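Local coordinates for protein hydroxylase (Rhodococcus sp., PDB 2OR0) that probably acts as a flavin-dependent hydroxylase of the acyl-CoA dehydrogenase superfamily, using reduced flavin to insert one oxygen atom into its substrate, at residues T127-A139 and S155-M169. Sequence-based numbering, arbitrary orientation.
Sequences TWMASPYAPMGVA and SSGTDHCQWAFLGAM
Tyr133 O lies 3.2 Å from Gly167 CA, leaving no room for a side chain where the loop after the cis peptide before Pro132 rides over strand 163-169. This loop leaves the sheet at Ser131, and the strand pairs in parallel with 127-139 both before and after it. In the first ladder Ala130 is gripped by both its N and its O, each bonded to strand 163-169: its N bonds Trp163 O at 2.8 Å, and its O takes Phe165 N at 2.7 Å, nearly straight. The second ladder runs from Gly137 O to Met169 N (3.0 Å) and from Ala139 N to Met169 O. Ser155 OG swings away from its own N (chi1 -176°) and donates to Ser131 O at 2.7 Å. A water accepts from Ser131 N and donates to Ser156 O. Tyr133 CE1 sits over one face of the Phe165 ring, toward its rim, with the planes at 52°. The selenium of Met129, a selenomethionine, approaches the same ring obliquely, 4.0 Å from Phe165 CD1, a Met-aromatic contact. Cys161 SG packs on Ala130 CB and lies at the edge of the Trp128 indole. The interrupted parallel pairing is consistent with the central beta domain of the acyl-CoA dehydrogenase fold.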
loop_
_atom_site.group_PDB
_atom_site.type_symbol
_atom_site.label_atom_id
_atom_site.label_comp_id
_atom_site.label_asym_id
_atom_site.label_seq_id
_atom_site.Cartn_x
_atom_site.Cartn_y
_atom_site.Cartn_z
ATOM N N THR A 127 10.594 0.643 14.637
ATOM C CA THR A 127 10.633 2.001 14.106
ATOM C C THR A 127 10.051 1.973 12.701
ATOM O O THR A 127 10.489 1.165 11.862
ATOM C CB THR A 127 12.092 2.537 14.068
ATOM O OG1 THR A 127 12.613 2.558 15.398
ATOM C CG2 THR A 127 12.153 3.947 13.498
ATOM N N TRP A 128 9.069 2.845 12.451
ATOM C CA TRP A 128 8.392 2.925 11.146
ATOM C C TRP A 128 8.889 4.064 10.270
ATOM O O TRP A 128 9.272 5.135 10.771
ATOM C CB TRP A 128 6.879 3.106 11.316
ATOM C CG TRP A 128 6.165 1.991 11.989
ATOM C CD1 TRP A 128 6.678 0.766 12.354
ATOM C CD2 TRP A 128 4.773 1.968 12.353
ATOM N NE1 TRP A 128 5.698 0.003 12.956
ATOM C CE2 TRP A 128 4.519 0.711 12.960
ATOM C CE3 TRP A 128 3.719 2.890 12.228
ATOM C CZ2 TRP A 128 3.240 0.348 13.443
ATOM C CZ3 TRP A 128 2.449 2.537 12.720
ATOM C CH2 TRP A 128 2.226 1.265 13.309
HETATM N N MSE A 129 8.849 3.820 8.955
HETATM C CA MSE A 129 9.089 4.841 7.955
HETATM C C MSE A 129 7.776 5.224 7.259
HETATM O O MSE A 129 6.956 4.351 6.932
HETATM C CB MSE A 129 10.089 4.366 6.903
HETATM C CG MSE A 129 11.478 4.055 7.430
HETATM SE SE MSE A 129 12.378 2.943 6.139
HETATM C CE MSE A 129 11.765 1.279 7.000
ATOM N N ALA A 130 7.623 6.531 7.022
ATOM C CA ALA A 130 6.532 7.114 6.227
ATOM C C ALA A 130 6.977 7.341 4.797
ATOM O O ALA A 130 8.180 7.402 4.504
ATOM C CB ALA A 130 6.048 8.455 6.846
ATOM N N SER A 131 6.002 7.433 3.904
ATOM C CA SER A 131 6.146 7.744 2.491
ATOM C C SER A 131 5.825 9.238 2.282
ATOM O O SER A 131 5.662 9.997 3.245
ATOM C CB SER A 131 5.141 6.869 1.697
ATOM O OG SER A 131 3.778 7.164 2.069
ATOM N N PRO A 132 5.594 9.655 1.021
ATOM C CA PRO A 132 5.527 9.037 -0.316
ATOM C C PRO A 132 6.790 9.004 -1.158
ATOM O O PRO A 132 7.667 9.864 -1.036
ATOM C CB PRO A 132 4.509 9.918 -1.026
ATOM C CG PRO A 132 4.862 11.301 -0.505
ATOM C CD PRO A 132 5.250 11.097 0.957
ATOM N N TYR A 133 6.827 8.033 -2.066
ATOM C CA TYR A 133 7.856 7.961 -3.095
ATOM C C TYR A 133 7.707 8.986 -4.212
ATOM O O TYR A 133 8.642 9.151 -4.986
ATOM C CB TYR A 133 7.857 6.579 -3.736
ATOM C CG TYR A 133 8.321 5.490 -2.806
ATOM C CD1 TYR A 133 9.628 5.454 -2.349
ATOM C CD2 TYR A 133 7.442 4.481 -2.391
ATOM C CE1 TYR A 133 10.062 4.439 -1.501
ATOM C CE2 TYR A 133 7.875 3.442 -1.547
ATOM C CZ TYR A 133 9.196 3.431 -1.108
ATOM O OH TYR A 133 9.641 2.421 -0.257
ATOM N N ALA A 134 6.545 9.638 -4.331
ATOM C CA ALA A 134 6.359 10.661 -5.373
ATOM C C ALA A 134 7.523 11.651 -5.317
ATOM O O ALA A 134 7.881 12.117 -4.243
ATOM C CB ALA A 134 5.019 11.396 -5.217
ATOM N N PRO A 135 8.141 11.936 -6.472
ATOM C CA PRO A 135 9.357 12.751 -6.511
ATOM C C PRO A 135 9.050 14.258 -6.406
ATOM O O PRO A 135 9.405 15.035 -7.313
ATOM C CB PRO A 135 9.944 12.406 -7.872
ATOM C CG PRO A 135 8.760 12.139 -8.715
ATOM C CD PRO A 135 7.748 11.473 -7.814
HETATM N N MSE A 136 8.438 14.632 -5.281
HETATM C CA MSE A 136 7.927 15.983 -5.060
HETATM C C MSE A 136 8.980 16.963 -4.558
HETATM O O MSE A 136 8.717 18.148 -4.383
HETATM C CB MSE A 136 6.731 15.949 -4.093
HETATM C CG MSE A 136 5.410 15.529 -4.741
HETATM SE SE MSE A 136 5.224 16.326 -6.510
HETATM C CE MSE A 136 5.530 14.717 -7.599
ATOM N N GLY A 137 10.194 16.484 -4.334
ATOM C CA GLY A 137 11.240 17.339 -3.784
ATOM C C GLY A 137 12.405 17.578 -4.708
ATOM O O GLY A 137 12.479 16.990 -5.795
ATOM N N VAL A 138 13.308 18.460 -4.282
ATOM C CA VAL A 138 14.530 18.757 -5.041
ATOM C C VAL A 138 15.748 18.505 -4.148
ATOM O O VAL A 138 15.870 19.083 -3.068
ATOM C CB VAL A 138 14.544 20.205 -5.624
ATOM C CG1 VAL A 138 15.879 20.503 -6.341
ATOM C CG2 VAL A 138 13.353 20.425 -6.591
ATOM N N ALA A 139 16.619 17.601 -4.607
ATOM C CA ALA A 139 17.866 17.262 -3.931
ATOM C C ALA A 139 19.038 17.964 -4.648
ATOM O O ALA A 139 19.329 17.676 -5.810
ATOM C CB ALA A 139 18.069 15.712 -3.910
ATOM N N SER A 155 1.270 11.337 2.980
ATOM C CA SER A 155 2.216 10.604 3.833
ATOM C C SER A 155 1.467 9.730 4.846
ATOM O O SER A 155 1.254 10.134 5.983
ATOM C CB SER A 155 3.172 11.576 4.539
ATOM O OG SER A 155 4.151 10.881 5.307
ATOM N N SER A 156 1.065 8.523 4.430
ATOM C CA SER A 156 0.163 7.687 5.238
ATOM C C SER A 156 0.792 7.264 6.556
ATOM O O SER A 156 1.944 6.846 6.567
ATOM C CB SER A 156 -0.254 6.426 4.450
ATOM O OG SER A 156 -0.871 6.785 3.237
ATOM N N GLY A 157 0.031 7.345 7.653
ATOM C CA GLY A 157 0.502 6.888 8.969
ATOM C C GLY A 157 1.618 7.742 9.573
ATOM O O GLY A 157 2.244 7.345 10.549
ATOM N N THR A 158 1.848 8.927 9.004
ATOM C CA THR A 158 3.052 9.724 9.275
ATOM C C THR A 158 3.273 10.125 10.745
ATOM O O THR A 158 4.424 10.167 11.198
ATOM C CB THR A 158 3.157 10.946 8.310
ATOM O OG1 THR A 158 4.520 11.351 8.195
ATOM C CG2 THR A 158 2.287 12.131 8.743
ATOM N N ASP A 159 2.185 10.387 11.478
ATOM C CA ASP A 159 2.271 10.702 12.908
ATOM C C ASP A 159 2.913 9.584 13.725
ATOM O O ASP A 159 3.356 9.812 14.859
ATOM C CB ASP A 159 0.880 10.992 13.492
ATOM C CG ASP A 159 0.258 12.262 12.921
ATOM O OD1 ASP A 159 0.875 13.335 13.070
ATOM O OD2 ASP A 159 -0.841 12.187 12.317
ATOM N N HIS A 160 2.941 8.374 13.159
ATOM C CA HIS A 160 3.419 7.201 13.892
ATOM C C HIS A 160 4.784 6.720 13.392
ATOM O O HIS A 160 5.294 5.671 13.816
ATOM C CB HIS A 160 2.357 6.100 13.817
ATOM C CG HIS A 160 1.066 6.476 14.474
ATOM N ND1 HIS A 160 0.924 6.546 15.846
ATOM C CD2 HIS A 160 -0.140 6.820 13.951
ATOM C CE1 HIS A 160 -0.316 6.908 16.137
ATOM N NE2 HIS A 160 -0.980 7.077 15.007
ATOM N N CYS A 161 5.367 7.504 12.489
ATOM C CA CYS A 161 6.643 7.188 11.875
ATOM C C CYS A 161 7.735 8.143 12.373
ATOM O O CYS A 161 7.462 9.314 12.678
ATOM C CB CYS A 161 6.530 7.262 10.356
ATOM S SG CYS A 161 5.332 6.072 9.631
ATOM N N GLN A 162 8.962 7.631 12.448
ATOM C CA GLN A 162 10.108 8.395 12.945
ATOM C C GLN A 162 11.125 8.695 11.851
ATOM O O GLN A 162 12.109 9.389 12.086
ATOM C CB GLN A 162 10.745 7.693 14.157
ATOM C CG GLN A 162 9.930 7.871 15.471
ATOM C CD GLN A 162 9.668 9.355 15.825
ATOM O OE1 GLN A 162 10.602 10.180 15.891
ATOM N NE2 GLN A 162 8.394 9.694 16.063
ATOM N N TRP A 163 10.878 8.169 10.657
ATOM C CA TRP A 163 11.693 8.430 9.479
ATOM C C TRP A 163 10.748 8.533 8.271
ATOM O O TRP A 163 9.617 8.043 8.325
ATOM C CB TRP A 163 12.697 7.295 9.234
ATOM C CG TRP A 163 13.770 7.145 10.305
ATOM C CD1 TRP A 163 13.621 6.592 11.545
ATOM C CD2 TRP A 163 15.136 7.565 10.217
ATOM N NE1 TRP A 163 14.811 6.636 12.237
ATOM C CE2 TRP A 163 15.756 7.235 11.448
ATOM C CE3 TRP A 163 15.899 8.193 9.220
ATOM C CZ2 TRP A 163 17.108 7.510 11.708
ATOM C CZ3 TRP A 163 17.245 8.447 9.467
ATOM C CH2 TRP A 163 17.832 8.106 10.704
ATOM N N ALA A 164 11.222 9.136 7.186
ATOM C CA ALA A 164 10.452 9.177 5.946
ATOM C C ALA A 164 11.321 8.734 4.812
ATOM O O ALA A 164 12.508 9.040 4.795
ATOM C CB ALA A 164 9.938 10.573 5.672
ATOM N N PHE A 165 10.702 8.023 3.876
ATOM C CA PHE A 165 11.302 7.581 2.640
ATOM C C PHE A 165 10.665 8.419 1.532
ATOM O O PHE A 165 9.489 8.237 1.243
ATOM C CB PHE A 165 10.895 6.124 2.433
ATOM C CG PHE A 165 11.987 5.234 1.917
ATOM C CD1 PHE A 165 12.026 3.874 2.290
ATOM C CD2 PHE A 165 12.976 5.717 1.067
ATOM C CE1 PHE A 165 13.041 3.028 1.827
ATOM C CE2 PHE A 165 14.000 4.853 0.603
ATOM C CZ PHE A 165 14.020 3.524 0.994
ATOM N N LEU A 166 11.395 9.333 0.901
ATOM C CA LEU A 166 10.747 10.276 -0.021
ATOM C C LEU A 166 11.382 10.264 -1.383
ATOM O O LEU A 166 12.575 9.992 -1.495
ATOM C CB LEU A 166 10.818 11.704 0.537
ATOM C CG LEU A 166 10.301 11.919 1.956
ATOM C CD1 LEU A 166 10.808 13.278 2.532
ATOM C CD2 LEU A 166 8.744 11.794 1.985
ATOM N N GLY A 167 10.606 10.587 -2.417
ATOM C CA GLY A 167 11.176 10.746 -3.757
ATOM C C GLY A 167 11.660 12.172 -3.979
ATOM O O GLY A 167 11.105 13.124 -3.426
ATOM N N ALA A 168 12.696 12.331 -4.788
ATOM C CA ALA A 168 13.181 13.653 -5.136
ATOM C C ALA A 168 13.841 13.624 -6.493
ATOM O O ALA A 168 14.434 12.612 -6.887
ATOM C CB ALA A 168 14.152 14.151 -4.083
HETATM N N MSE A 169 13.727 14.725 -7.217
HETATM C CA MSE A 169 14.522 14.930 -8.425
HETATM C C MSE A 169 15.855 15.570 -8.036
HETATM O O MSE A 169 15.930 16.293 -7.053
HETATM C CB MSE A 169 13.800 15.823 -9.428
HETATM C CG MSE A 169 12.382 15.386 -9.779
HETATM SE SE MSE A 169 12.288 13.577 -10.553
HETATM C CE MSE A 169 13.218 13.860 -12.249
HETATM O O HOH W 1 7.988 4.809 14.509
HETATM O O HOH W 2 3.682 6.224 4.582
#